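Long-range contacts in saframycin Mx1 synthetase B (Legionella pneumophila subsp. pneumophila, PDB 3KXW), which belongs to the ANL clan of AMP-binding enzymes, joining a large N-terminal AMP-binding part to a smaller C-terminal domain: residues 25-30 with 41-46; 484-489 with 506-511; 542-547 with 571-576. One frame throughout, in Å; residues are numbered along the deposited sequence.

Contact 1. Residues 25-30 with 41-46; sequences PNKKSC and MTYEQL
P25 meets the first helical turn through its carbonyl: P25 O accepts E44 N at 3.0 Å. E44 CG, anti to the backbone N (chi1 172°), starts an extended chain; E44 CB and OE2 both meet P25 CB, OE2 at 3.6 Å. N26 reaches the same glutamate through two waters that donate to N26 OD1; one also donates to E44 OE1 and accepts from T42 OG1, the other donates to E44 OE2. At K27, the carbonyl O takes Y43 N at 3.1 Å, and the lysine chain runs beside the tyrosine, pointing the same way. The motif is a beta hairpin of strands 28-34 and 37-42, whose second strand passes directly into helix 43-59; T42 is the N-cap and forms a capping box with Q45. K28 and T42 are a non-hydrogen-bonded pair. The next two residues make a classic beta bulge: S29 N (2.8 Å) and C30 N (3.2 Å) both donate to M41 O. S29 CB stands over a face of Y43, 18° off the normal, and one water links S29 OG with Y43 OH, which also bonds I231 O. C30 O receives M41 N, and C30 CB touches CG of that selenomethionine at 4.0 Å.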
ATOM      1  N   PRO A  25      23.927 -19.826   0.816  1.00 16.46           N
ATOM      2  CA  PRO A  25      24.503 -18.564   1.287  1.00 17.40           C
ATOM      3  C   PRO A  25      24.628 -17.560   0.162  1.00 16.66           C
ATOM      4  O   PRO A  25      24.397 -16.379   0.404  1.00 15.43           O
ATOM      5  CB  PRO A  25      25.917 -18.947   1.749  1.00 17.98           C
ATOM      6  CG  PRO A  25      26.083 -20.426   1.460  1.00 17.00           C
ATOM      7  CD  PRO A  25      24.761 -21.001   1.123  1.00 17.60           C
ATOM      8  N   ASN A  26      25.003 -18.004  -1.038  1.00 16.73           N
ATOM      9  CA  ASN A  26      25.247 -17.058  -2.137  1.00 18.67           C
ATOM     10  C   ASN A  26      24.057 -16.774  -3.047  1.00 17.07           C
ATOM     11  O   ASN A  26      24.197 -16.042  -4.027  1.00 17.50           O
ATOM     12  CB  ASN A  26      26.452 -17.481  -2.989  1.00 20.15           C
ATOM     13  CG  ASN A  26      27.772 -17.409  -2.221  1.00 23.93           C
ATOM     14  OD1 ASN A  26      27.923 -16.640  -1.266  1.00 23.82           O
ATOM     15  ND2 ASN A  26      28.741 -18.222  -2.647  1.00 28.04           N
ATOM     16  N   LYS A  27      22.904 -17.347  -2.733  1.00 15.52           N
ATOM     17  CA  LYS A  27      21.685 -17.069  -3.487  1.00 16.39           C
ATOM     18  C   LYS A  27      21.297 -15.598  -3.304  1.00 16.03           C
ATOM     19  O   LYS A  27      21.180 -15.106  -2.180  1.00 14.84           O
ATOM     20  CB  LYS A  27      20.535 -17.986  -3.054  1.00 16.63           C
ATOM     21  CG  LYS A  27      19.256 -17.878  -3.907  1.00 16.77           C
ATOM     22  CD  LYS A  27      18.105 -18.744  -3.368  1.00 18.93           C
ATOM     23  CE  LYS A  27      18.283 -20.205  -3.733  1.00 24.13           C
ATOM     24  NZ  LYS A  27      17.218 -21.115  -3.172  1.00 28.36           N
ATOM     25  N   LYS A  28      21.104 -14.904  -4.415  1.00 16.95           N
ATOM     26  CA  LYS A  28      20.657 -13.513  -4.382  1.00 18.43           C
ATOM     27  C   LYS A  28      19.286 -13.423  -3.739  1.00 15.99           C
ATOM     28  O   LYS A  28      18.386 -14.165  -4.087  1.00 16.53           O
ATOM     29  CB  LYS A  28      20.524 -12.946  -5.801  1.00 17.86           C
ATOM     30  CG  LYS A  28      21.773 -13.012  -6.640  1.00 23.42           C
ATOM     31  CD  LYS A  28      21.518 -12.433  -8.054  1.00 26.08           C
ATOM     32  CE  LYS A  28      22.782 -12.444  -8.894  1.00 34.68           C
ATOM     33  NZ  LYS A  28      23.911 -11.861  -8.105  1.00 39.60           N
ATOM     34  N   SER A  29      19.111 -12.486  -2.823  1.00 15.44           N
ATOM     35  CA  SER A  29      17.798 -12.286  -2.232  1.00 14.74           C
ATOM     36  C   SER A  29      17.167 -10.962  -2.668  1.00 15.33           C
ATOM     37  O   SER A  29      16.149 -10.943  -3.360  1.00 16.14           O
ATOM     38  CB  SER A  29      17.913 -12.347  -0.699  1.00 14.54           C
ATOM     39  OG  SER A  29      16.687 -12.036  -0.090  1.00 15.57           O
ATOM     40  N   CYS A  30      17.785  -9.856  -2.275  1.00 15.77           N
ATOM     41  CA  CYS A  30      17.186  -8.542  -2.483  1.00 16.46           C
ATOM     42  C   CYS A  30      18.089  -7.654  -3.310  1.00 16.59           C
ATOM     43  O   CYS A  30      19.289  -7.559  -3.045  1.00 17.09           O
ATOM     44  CB  CYS A  30      16.927  -7.862  -1.129  1.00 16.02           C
ATOM     45  SG  CYS A  30      15.565  -8.619  -0.196  1.00 17.18           S
HETATM   46  N   MSE A  41      21.864  -8.103  -2.053  1.00 17.31           N
HETATM   47  CA  MSE A  41      22.348  -8.888  -0.918  1.00 18.09           C
HETATM   48  C   MSE A  41      21.904 -10.328  -1.025  1.00 17.26           C
HETATM   49  O   MSE A  41      20.793 -10.630  -1.471  1.00 14.93           O
HETATM   50  CB  MSE A  41      21.949  -8.289   0.441  1.00 20.82           C
HETATM   51  CG  MSE A  41      20.477  -8.116   0.683  1.00 23.30           C
HETATM   52 SE   MSE A  41      20.243  -7.465   2.546  1.00 49.61          SE
HETATM   53  CE  MSE A  41      22.083  -6.838   2.822  1.00 20.91           C
ATOM     54  N   THR A  42      22.810 -11.214  -0.649  1.00 16.18           N
ATOM     55  CA  THR A  42      22.553 -12.639  -0.679  1.00 15.27           C
ATOM     56  C   THR A  42      21.919 -13.033   0.648  1.00 15.27           C
ATOM     57  O   THR A  42      21.839 -12.216   1.556  1.00 14.30           O
ATOM     58  CB  THR A  42      23.862 -13.405  -0.831  1.00 15.46           C
ATOM     59  OG1 THR A  42      24.696 -13.114   0.290  1.00 14.41           O
ATOM     60  CG2 THR A  42      24.584 -12.972  -2.114  1.00 17.74           C
ATOM     61  N   TYR A  43      21.454 -14.280   0.765  1.00 15.38           N
ATOM     62  CA  TYR A  43      20.959 -14.753   2.061  1.00 14.45           C
ATOM     63  C   TYR A  43      22.038 -14.705   3.149  1.00 14.39           C
ATOM     64  O   TYR A  43      21.786 -14.278   4.272  1.00 14.03           O
ATOM     65  CB  TYR A  43      20.362 -16.155   1.934  1.00 15.75           C
ATOM     66  CG  TYR A  43      18.916 -16.116   1.483  1.00 14.94           C
ATOM     67  CD1 TYR A  43      18.577 -16.263   0.152  1.00 14.49           C
ATOM     68  CD2 TYR A  43      17.906 -15.916   2.388  1.00 14.46           C
ATOM     69  CE1 TYR A  43      17.251 -16.211  -0.260  1.00 15.47           C
ATOM     70  CE2 TYR A  43      16.576 -15.869   1.992  1.00 14.06           C
ATOM     71  CZ  TYR A  43      16.261 -16.019   0.662  1.00 15.13           C
ATOM     72  OH  TYR A  43      14.943 -15.948   0.256  1.00 14.33           O
ATOM     73  N   GLU A  44      23.256 -15.124   2.818  1.00 14.38           N
ATOM     74  CA  GLU A  44      24.329 -15.055   3.811  1.00 13.74           C
ATOM     75  C   GLU A  44      24.457 -13.636   4.345  1.00 13.60           C
ATOM     76  O   GLU A  44      24.586 -13.424   5.549  1.00 14.39           O
ATOM     77  CB  GLU A  44      25.655 -15.517   3.205  1.00 14.84           C
ATOM     78  CG  GLU A  44      26.875 -15.301   4.081  1.00 18.17           C
ATOM     79  CD  GLU A  44      28.124 -15.838   3.414  1.00 21.81           C
ATOM     80  OE1 GLU A  44      28.813 -15.061   2.732  1.00 22.70           O
ATOM     81  OE2 GLU A  44      28.395 -17.049   3.541  1.00 23.14           O
ATOM     82  N   GLN A  45      24.428 -12.660   3.450  1.00 13.53           N
ATOM     83  CA  GLN A  45      24.595 -11.257   3.857  1.00 13.59           C
ATOM     84  C   GLN A  45      23.418 -10.741   4.696  1.00 15.28           C
ATOM     85  O   GLN A  45      23.601 -10.093   5.741  1.00 14.56           O
ATOM     86  CB  GLN A  45      24.787 -10.360   2.634  1.00 15.68           C
ATOM     87  CG  GLN A  45      26.122 -10.551   1.905  1.00 16.25           C
ATOM     88  CD  GLN A  45      26.211  -9.684   0.653  1.00 19.32           C
ATOM     89  OE1 GLN A  45      25.355  -9.757  -0.227  1.00 16.54           O
ATOM     90  NE2 GLN A  45      27.255  -8.856   0.576  1.00 24.46           N
ATOM     91  N   LEU A  46      22.207 -11.018   4.223  1.00 14.92           N
ATOM     92  CA  LEU A  46      21.015 -10.617   4.952  1.00 15.52           C
ATOM     93  C   LEU A  46      21.032 -11.166   6.388  1.00 14.19           C
ATOM     94  O   LEU A  46      20.808 -10.443   7.360  1.00 14.83           O
ATOM     95  CB  LEU A  46      19.782 -11.104   4.185  1.00 18.49           C
ATOM     96  CG  LEU A  46      18.409 -10.819   4.775  1.00 19.59           C
ATOM     97  CD1 LEU A  46      18.198  -9.323   4.965  1.00 21.34           C
ATOM     98  CD2 LEU A  46      17.293 -11.449   3.915  1.00 22.56           C
TER
HETATM   99  O   HOH W   1      27.274 -14.125  -0.028  1.00 23.61           O
HETATM  100  O   HOH W   2      29.240 -17.910   0.715  1.00 25.62           O
HETATM  101  O   HOH W   3      14.947 -13.659  -1.319  1.00 17.85           O

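Contact 2. Residues 484-489 with 506-511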
ATOM      1  N   HIS A 484       4.506  28.876  -5.946  1.00 19.28           N
ATOM      2  CA  HIS A 484       5.019  30.022  -6.697  1.00 21.09           C
ATOM      3  C   HIS A 484       4.365  30.277  -8.073  1.00 20.45           C
ATOM      4  O   HIS A 484       4.498  31.366  -8.615  1.00 20.69           O
ATOM      5  CB  HIS A 484       6.545  29.946  -6.827  1.00 22.04           C
ATOM      6  CG  HIS A 484       7.271  30.171  -5.535  1.00 23.72           C
ATOM      7  ND1 HIS A 484       7.297  31.394  -4.901  1.00 25.50           N
ATOM      8  CD2 HIS A 484       8.009  29.335  -4.768  1.00 26.25           C
ATOM      9  CE1 HIS A 484       8.013  31.300  -3.793  1.00 27.28           C
ATOM     10  NE2 HIS A 484       8.453  30.060  -3.687  1.00 27.20           N
ATOM     11  N   VAL A 485       3.658  29.289  -8.628  1.00 17.96           N
ATOM     12  CA  VAL A 485       2.991  29.476  -9.912  1.00 17.55           C
ATOM     13  C   VAL A 485       1.472  29.454  -9.725  1.00 17.21           C
ATOM     14  O   VAL A 485       0.725  29.513 -10.691  1.00 17.74           O
ATOM     15  CB  VAL A 485       3.409  28.412 -10.977  1.00 16.88           C
ATOM     16  CG1 VAL A 485       4.920  28.357 -11.124  1.00 20.07           C
ATOM     17  CG2 VAL A 485       2.846  27.000 -10.626  1.00 18.13           C
ATOM     18  N   LEU A 486       1.028  29.380  -8.474  1.00 16.94           N
ATOM     19  CA  LEU A 486      -0.399  29.256  -8.185  1.00 16.20           C
ATOM     20  C   LEU A 486      -0.945  30.419  -7.383  1.00 17.64           C
ATOM     21  O   LEU A 486      -0.190  31.209  -6.797  1.00 17.72           O
ATOM     22  CB  LEU A 486      -0.669  27.994  -7.357  1.00 16.93           C
ATOM     23  CG  LEU A 486      -0.120  26.670  -7.867  1.00 17.10           C
ATOM     24  CD1 LEU A 486      -0.445  25.538  -6.850  1.00 17.00           C
ATOM     25  CD2 LEU A 486      -0.666  26.388  -9.243  1.00 16.86           C
ATOM     26  N   GLY A 487      -2.273  30.484  -7.327  1.00 18.73           N
ATOM     27  CA  GLY A 487      -2.963  31.346  -6.389  1.00 19.30           C
ATOM     28  C   GLY A 487      -3.457  30.461  -5.261  1.00 20.28           C
ATOM     29  O   GLY A 487      -2.670  29.729  -4.636  1.00 19.52           O
ATOM     30  N   LYS A 488      -4.763  30.511  -5.026  1.00 20.19           N
ATOM     31  CA  LYS A 488      -5.410  29.656  -4.037  1.00 23.27           C
ATOM     32  C   LYS A 488      -5.720  28.248  -4.559  1.00 19.62           C
ATOM     33  O   LYS A 488      -5.735  27.996  -5.766  1.00 17.63           O
ATOM     34  CB  LYS A 488      -6.681  30.330  -3.503  1.00 25.36           C
ATOM     35  CG  LYS A 488      -6.400  31.584  -2.669  1.00 27.38           C
ATOM     36  CD  LYS A 488      -5.464  31.255  -1.528  1.00 31.22           C
ATOM     37  CE  LYS A 488      -5.456  32.358  -0.501  1.00 37.57           C
ATOM     38  NZ  LYS A 488      -5.212  33.673  -1.162  1.00 41.39           N
ATOM     39  N   CYS A 489      -5.973  27.325  -3.640  1.00 19.89           N
ATOM     40  CA  CYS A 489      -6.269  25.958  -4.035  1.00 17.71           C
ATOM     41  C   CYS A 489      -7.330  25.335  -3.119  1.00 18.39           C
ATOM     42  O   CYS A 489      -7.612  25.834  -2.030  1.00 18.39           O
ATOM     43  CB  CYS A 489      -4.997  25.098  -4.010  1.00 18.41           C
ATOM     44  SG  CYS A 489      -4.401  24.648  -2.341  1.00 24.72           S
ATOM     45  N   CYS A 506      -6.729  24.379  -8.560  1.00 15.40           N
ATOM     46  CA  CYS A 506      -5.736  25.414  -8.265  1.00 16.31           C
ATOM     47  C   CYS A 506      -5.935  26.605  -9.165  1.00 15.64           C
ATOM     48  O   CYS A 506      -6.114  26.438 -10.362  1.00 16.10           O
ATOM     49  CB  CYS A 506      -4.307  24.898  -8.534  1.00 19.05           C
ATOM     50  SG  CYS A 506      -3.857  23.452  -7.607  1.00 21.70           S
ATOM     51  N   GLU A 507      -5.893  27.807  -8.602  1.00 16.99           N
ATOM     52  CA  GLU A 507      -5.737  29.004  -9.429  1.00 17.02           C
ATOM     53  C   GLU A 507      -4.294  29.011  -9.938  1.00 16.75           C
ATOM     54  O   GLU A 507      -3.384  28.598  -9.213  1.00 17.10           O
ATOM     55  CB  GLU A 507      -5.955  30.254  -8.594  1.00 18.57           C
ATOM     56  CG  GLU A 507      -7.335  30.371  -7.984  1.00 19.65           C
ATOM     57  CD  GLU A 507      -7.467  31.648  -7.136  1.00 24.92           C
ATOM     58  OE1 GLU A 507      -6.432  32.152  -6.645  1.00 21.65           O
ATOM     59  OE2 GLU A 507      -8.605  32.130  -6.979  1.00 25.68           O
ATOM     60  N   VAL A 508      -4.079  29.444 -11.175  1.00 16.30           N
ATOM     61  CA  VAL A 508      -2.726  29.601 -11.675  1.00 15.43           C
ATOM     62  C   VAL A 508      -2.493  31.075 -11.945  1.00 16.25           C
ATOM     63  O   VAL A 508      -3.381  31.761 -12.460  1.00 16.45           O
ATOM     64  CB  VAL A 508      -2.456  28.761 -12.963  1.00 17.25           C
ATOM     65  CG1 VAL A 508      -2.551  27.258 -12.645  1.00 17.62           C
ATOM     66  CG2 VAL A 508      -3.438  29.109 -14.034  1.00 18.54           C
ATOM     67  N   LYS A 509      -1.316  31.572 -11.569  1.00 14.96           N
ATOM     68  CA  LYS A 509      -1.001  32.972 -11.826  1.00 18.18           C
ATOM     69  C   LYS A 509      -1.100  33.293 -13.308  1.00 17.29           C
ATOM     70  O   LYS A 509      -1.628  34.328 -13.677  1.00 20.44           O
ATOM     71  CB  LYS A 509       0.404  33.340 -11.326  1.00 17.93           C
ATOM     72  CG  LYS A 509       0.586  33.254  -9.809  1.00 19.64           C
ATOM     73  CD  LYS A 509       2.024  33.567  -9.399  1.00 18.74           C
ATOM     74  CE  LYS A 509       2.185  33.497  -7.901  1.00 17.30           C
ATOM     75  NZ  LYS A 509       3.578  33.876  -7.528  1.00 18.93           N
ATOM     76  N   ASN A 510      -0.540  32.421 -14.139  1.00 16.67           N
ATOM     77  CA  ASN A 510      -0.473  32.622 -15.583  1.00 17.19           C
ATOM     78  C   ASN A 510      -1.456  31.720 -16.321  1.00 17.98           C
ATOM     79  O   ASN A 510      -1.208  30.516 -16.522  1.00 18.46           O
ATOM     80  CB  ASN A 510       0.972  32.425 -16.111  1.00 17.41           C
ATOM     81  CG  ASN A 510       1.121  32.852 -17.578  1.00 20.02           C
ATOM     82  OD1 ASN A 510       0.160  32.806 -18.334  1.00 20.11           O
ATOM     83  ND2 ASN A 510       2.332  33.265 -17.977  1.00 18.28           N
ATOM     84  N   ARG A 511      -2.573  32.309 -16.728  1.00 19.52           N
ATOM     85  CA  ARG A 511      -3.668  31.551 -17.341  1.00 20.25           C
ATOM     86  C   ARG A 511      -3.356  31.081 -18.752  1.00 20.85           C
ATOM     87  O   ARG A 511      -4.115  30.302 -19.336  1.00 21.35           O
ATOM     88  CB  ARG A 511      -4.964  32.374 -17.337  1.00 22.23           C
ATOM     89  CG  ARG A 511      -5.003  33.527 -18.351  1.00 24.03           C
ATOM     90  CD  ARG A 511      -6.239  34.390 -18.131  1.00 28.83           C
ATOM     91  NE  ARG A 511      -6.402  35.397 -19.179  1.00 31.38           N
ATOM     92  CZ  ARG A 511      -6.771  35.115 -20.428  1.00 36.10           C
ATOM     93  NH1 ARG A 511      -6.997  33.858 -20.781  1.00 36.76           N
ATOM     94  NH2 ARG A 511      -6.913  36.085 -21.329  1.00 37.47           N
TER
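E507 and the G487-K488 step hold each other through both backbone and side chain, at a beta bulge in the antiparallel hairpin formed by strands 486-496 and 499-508. L486 pairs with V508 and C489 with C506, both as non-hydrogen-bonded pairs, and the register slips by one residue between them. Three bonds of E507 span the slip. Its carbonyl O accepts G487 N; its amide N gives a 2.8 Å bond to K488 O; and its OE1 takes K488 N at 2.8 Å, on a nearly straight line (172°) but from above the carboxylate plane. A side-chain oxygen thus serves the amide of the bulged strand. E507 CG lies anti to the carbonyl carbon (chi1 -62°) and the chain is extended beyond it, side by side with K488 and pointing the same way. K488 NZ stays 5.8 Å from E507 OE1, too far for a salt bridge.

One face of the hairpin is apolar. L486 CD2 lies 4.0 Å from V508 CG1, the two side chains crossing at a slant, and also touches C506 CB, while C506 SG touches both L486 CD1 and C489 CB. Further out, helix 469-479 packs on L486 and C489, and L521 and I525 of helix 515-533 meet L486 and C506. The second carboxylate oxygen, E507 OE2, accepts M548 N, so the buried carboxylate is gripped at both oxygens and its rotation is fixed; two amide donors would probably favour its charged form.

Where the strand pairing ends, K509 continues it, its amide N bonding V485 O at 3.0 Å. Its chain, extended beyond CG, then runs back past L486 O, bringing K509 NZ to H484 O at 2.9 Å.

Contact 3. Residues 542-547 with 571-576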
ATOM      1  N   LEU A 542      -7.447  23.500 -13.239  1.00 19.30           N
ATOM      2  CA  LEU A 542      -6.714  24.755 -13.177  1.00 17.42           C
ATOM      3  C   LEU A 542      -7.684  25.856 -13.594  1.00 18.36           C
ATOM      4  O   LEU A 542      -8.416  25.692 -14.561  1.00 19.64           O
ATOM      5  CB  LEU A 542      -5.491  24.732 -14.125  1.00 18.71           C
ATOM      6  CG  LEU A 542      -4.437  23.629 -13.894  1.00 19.92           C
ATOM      7  CD1 LEU A 542      -3.212  23.777 -14.824  1.00 17.61           C
ATOM      8  CD2 LEU A 542      -3.969  23.537 -12.424  1.00 16.07           C
ATOM      9  N   ILE A 543      -7.687  26.955 -12.851  1.00 17.26           N
ATOM     10  CA  ILE A 543      -8.527  28.104 -13.155  1.00 20.39           C
ATOM     11  C   ILE A 543      -7.702  29.385 -12.981  1.00 19.91           C
ATOM     12  O   ILE A 543      -6.635  29.349 -12.381  1.00 18.46           O
ATOM     13  CB  ILE A 543      -9.756  28.126 -12.233  1.00 19.78           C
ATOM     14  CG1 ILE A 543      -9.338  28.330 -10.773  1.00 18.31           C
ATOM     15  CG2 ILE A 543     -10.571  26.821 -12.402  1.00 19.96           C
ATOM     16  CD1 ILE A 543     -10.510  28.648  -9.878  1.00 23.04           C
ATOM     17  N   PRO A 544      -8.201  30.522 -13.499  1.00 23.17           N
ATOM     18  CA  PRO A 544      -7.454  31.786 -13.415  1.00 21.45           C
ATOM     19  C   PRO A 544      -7.343  32.333 -11.996  1.00 21.37           C
ATOM     20  O   PRO A 544      -8.134  31.998 -11.116  1.00 21.16           O
ATOM     21  CB  PRO A 544      -8.294  32.758 -14.278  1.00 23.48           C
ATOM     22  CG  PRO A 544      -9.141  31.887 -15.148  1.00 24.16           C
ATOM     23  CD  PRO A 544      -9.446  30.684 -14.274  1.00 21.55           C
ATOM     24  N   LEU A 545      -6.343  33.182 -11.789  1.00 20.67           N
ATOM     25  CA  LEU A 545      -6.172  33.910 -10.542  1.00 24.64           C
ATOM     26  C   LEU A 545      -7.439  34.645 -10.139  1.00 25.43           C
ATOM     27  O   LEU A 545      -8.184  35.125 -10.989  1.00 26.70           O
ATOM     28  CB  LEU A 545      -5.049  34.939 -10.678  1.00 23.71           C
ATOM     29  CG  LEU A 545      -3.657  34.622 -10.158  1.00 24.92           C
ATOM     30  CD1 LEU A 545      -2.906  35.946  -9.925  1.00 23.46           C
ATOM     31  CD2 LEU A 545      -3.694  33.793  -8.868  1.00 22.62           C
ATOM     32  N   LYS A 546      -7.667  34.718  -8.828  1.00 29.16           N
ATOM     33  CA  LYS A 546      -8.819  35.428  -8.258  1.00 32.98           C
ATOM     34  C   LYS A 546     -10.171  34.811  -8.647  1.00 32.25           C
ATOM     35  O   LYS A 546     -11.224  35.411  -8.433  1.00 34.07           O
ATOM     36  CB  LYS A 546      -8.756  36.928  -8.621  1.00 32.15           C
ATOM     37  CG  LYS A 546      -9.806  37.811  -7.931  1.00 39.56           C
ATOM     38  CD  LYS A 546      -9.556  37.972  -6.417  1.00 39.87           C
ATOM     39  CE  LYS A 546     -10.376  39.139  -5.829  1.00 38.00           C
ATOM     40  NZ  LYS A 546     -10.093  39.413  -4.373  1.00 41.26           N
ATOM     41  N   ALA A 547     -10.155  33.605  -9.201  1.00 28.71           N
ATOM     42  CA  ALA A 547     -11.404  32.992  -9.633  1.00 28.91           C
ATOM     43  C   ALA A 547     -12.170  32.397  -8.444  1.00 30.84           C
ATOM     44  O   ALA A 547     -13.369  32.161  -8.533  1.00 34.38           O
ATOM     45  CB  ALA A 547     -11.161  31.941 -10.707  1.00 27.29           C
ATOM     46  N   PRO A 571     -14.673  29.518 -15.018  1.00 39.94           N
ATOM     47  CA  PRO A 571     -13.731  29.527 -16.135  1.00 35.80           C
ATOM     48  C   PRO A 571     -12.690  28.457 -15.864  1.00 34.20           C
ATOM     49  O   PRO A 571     -12.126  28.449 -14.772  1.00 34.45           O
ATOM     50  CB  PRO A 571     -13.079  30.915 -16.045  1.00 35.43           C
ATOM     51  CG  PRO A 571     -13.845  31.681 -15.005  1.00 35.79           C
ATOM     52  CD  PRO A 571     -14.480  30.666 -14.116  1.00 40.11           C
ATOM     53  N   ILE A 572     -12.443  27.571 -16.818  1.00 30.55           N
ATOM     54  CA  ILE A 572     -11.456  26.522 -16.621  1.00 29.73           C
ATOM     55  C   ILE A 572     -10.292  26.678 -17.588  1.00 27.30           C
ATOM     56  O   ILE A 572     -10.494  26.805 -18.793  1.00 30.25           O
ATOM     57  CB  ILE A 572     -12.084  25.113 -16.781  1.00 30.88           C
ATOM     58  CG1 ILE A 572     -13.003  24.798 -15.597  1.00 32.41           C
ATOM     59  CG2 ILE A 572     -11.008  24.056 -16.896  1.00 26.24           C
ATOM     60  CD1 ILE A 572     -13.514  23.357 -15.583  1.00 35.32           C
ATOM     61  N   VAL A 573      -9.075  26.674 -17.053  1.00 23.71           N
ATOM     62  CA  VAL A 573      -7.873  26.764 -17.867  1.00 23.67           C
ATOM     63  C   VAL A 573      -7.530  25.395 -18.439  1.00 25.90           C
ATOM     64  O   VAL A 573      -7.235  25.257 -19.627  1.00 24.52           O
ATOM     65  CB  VAL A 573      -6.679  27.272 -17.048  1.00 23.12           C
ATOM     66  CG1 VAL A 573      -5.372  27.147 -17.846  1.00 25.44           C
ATOM     67  CG2 VAL A 573      -6.928  28.709 -16.574  1.00 24.30           C
ATOM     68  N   ALA A 574      -7.539  24.376 -17.583  1.00 21.96           N
ATOM     69  CA  ALA A 574      -7.277  23.019 -18.054  1.00 22.40           C
ATOM     70  C   ALA A 574      -7.717  22.022 -17.016  1.00 20.67           C
ATOM     71  O   ALA A 574      -7.859  22.358 -15.834  1.00 18.78           O
ATOM     72  CB  ALA A 574      -5.793  22.822 -18.397  1.00 22.59           C
ATOM     73  N   THR A 575      -7.949  20.795 -17.465  1.00 20.61           N
ATOM     74  CA  THR A 575      -8.333  19.720 -16.559  1.00 20.17           C
ATOM     75  C   THR A 575      -7.425  18.551 -16.846  1.00 19.45           C
ATOM     76  O   THR A 575      -7.059  18.329 -17.994  1.00 21.22           O
ATOM     77  CB  THR A 575      -9.809  19.312 -16.765  1.00 20.86           C
ATOM     78  OG1 THR A 575     -10.651  20.429 -16.469  1.00 23.15           O
ATOM     79  CG2 THR A 575     -10.215  18.155 -15.841  1.00 21.68           C
ATOM     80  N   TRP A 576      -7.053  17.808 -15.808  1.00 17.89           N
ATOM     81  CA  TRP A 576      -6.275  16.584 -15.975  1.00 17.27           C
ATOM     82  C   TRP A 576      -7.087  15.479 -15.311  1.00 17.15           C
ATOM     83  O   TRP A 576      -7.578  15.663 -14.197  1.00 15.77           O
ATOM     84  CB  TRP A 576      -4.934  16.778 -15.261  1.00 18.64           C
ATOM     85  CG  TRP A 576      -3.982  15.600 -15.184  1.00 17.97           C
ATOM     86  CD1 TRP A 576      -2.963  15.313 -16.044  1.00 18.05           C
ATOM     87  CD2 TRP A 576      -3.903  14.628 -14.127  1.00 17.76           C
ATOM     88  NE1 TRP A 576      -2.270  14.196 -15.609  1.00 19.02           N
ATOM     89  CE2 TRP A 576      -2.832  13.761 -14.432  1.00 19.35           C
ATOM     90  CE3 TRP A 576      -4.638  14.405 -12.955  1.00 17.16           C
ATOM     91  CZ2 TRP A 576      -2.488  12.679 -13.612  1.00 18.48           C
ATOM     92  CZ3 TRP A 576      -4.302  13.325 -12.141  1.00 16.95           C
ATOM     93  CH2 TRP A 576      -3.235  12.478 -12.476  1.00 19.14           C
TER
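L542 and the V573-A574 pair illustrate the classic beta bulge, formed here where the last strand of the C-terminal domain, 574-577, joins the edge of its four-stranded mixed sheet. The backbone bonds define it. L542 O is shared by two successive amides, V573 N at 2.8 Å, tilted 31° from the carbonyl plane, and A574 N at 3.4 Å, a weak bond. In return L542 N donates to A574 O at 2.9 Å, almost straight at 171°. L542 and A574 therefore make an antiparallel hydrogen-bonded pair with their side chains on one face of the sheet, the face on which F522 of helix 515-533 touches L542 and Q518 touches A574.

Apolar contacts extend the join beyond the bulge. V573 points its CB toward the other strand, 4.1 Å from L542 CB. With V573 CG2 anti to the carbonyl carbon (chi1 171° sets CG1 anti to the backbone N), that methyl reaches the I543-P544 peptide and lies 3.9 Å from P544 CD, the two side chains sliding past each other in opposite directions. The two proline rings meet obliquely, P571 CB lying 4.0 Å from P544 CD. A type II turn from P544 to A547 follows, closed by A547 N on P544 O.

The remaining contacts bring carbon against a polar atom. P571 O is buried here and has no hydrogen-bonding partner in the model; I543 CG2 lies 3.3 Å from it, and P544 CD approaches P571 O to 3.5 Å.

In the fold
From the N terminus, contact 1 comes first, closing the short hairpin of strands 28-34 and 37-42 and tying the start of helix 43-59 to it. Contact 2 follows far along the chain, closing the hairpin of strands 486-496 and 499-508, and contact 3 then closes a longer loop that includes helix 554-567. The three run in series; none nests or crosses. Contacts 2 and 3, about 8 Å apart between centres, share one sheet: contact 2 joins one pair of its strands and contact 3 the other, and probable hydrogen bonds such as V508 N to I543 O tie the pairs together. Contact 1, about 50 Å from contact 2 between centres, lies in the AMP-binding part, away from the C-terminal sheet.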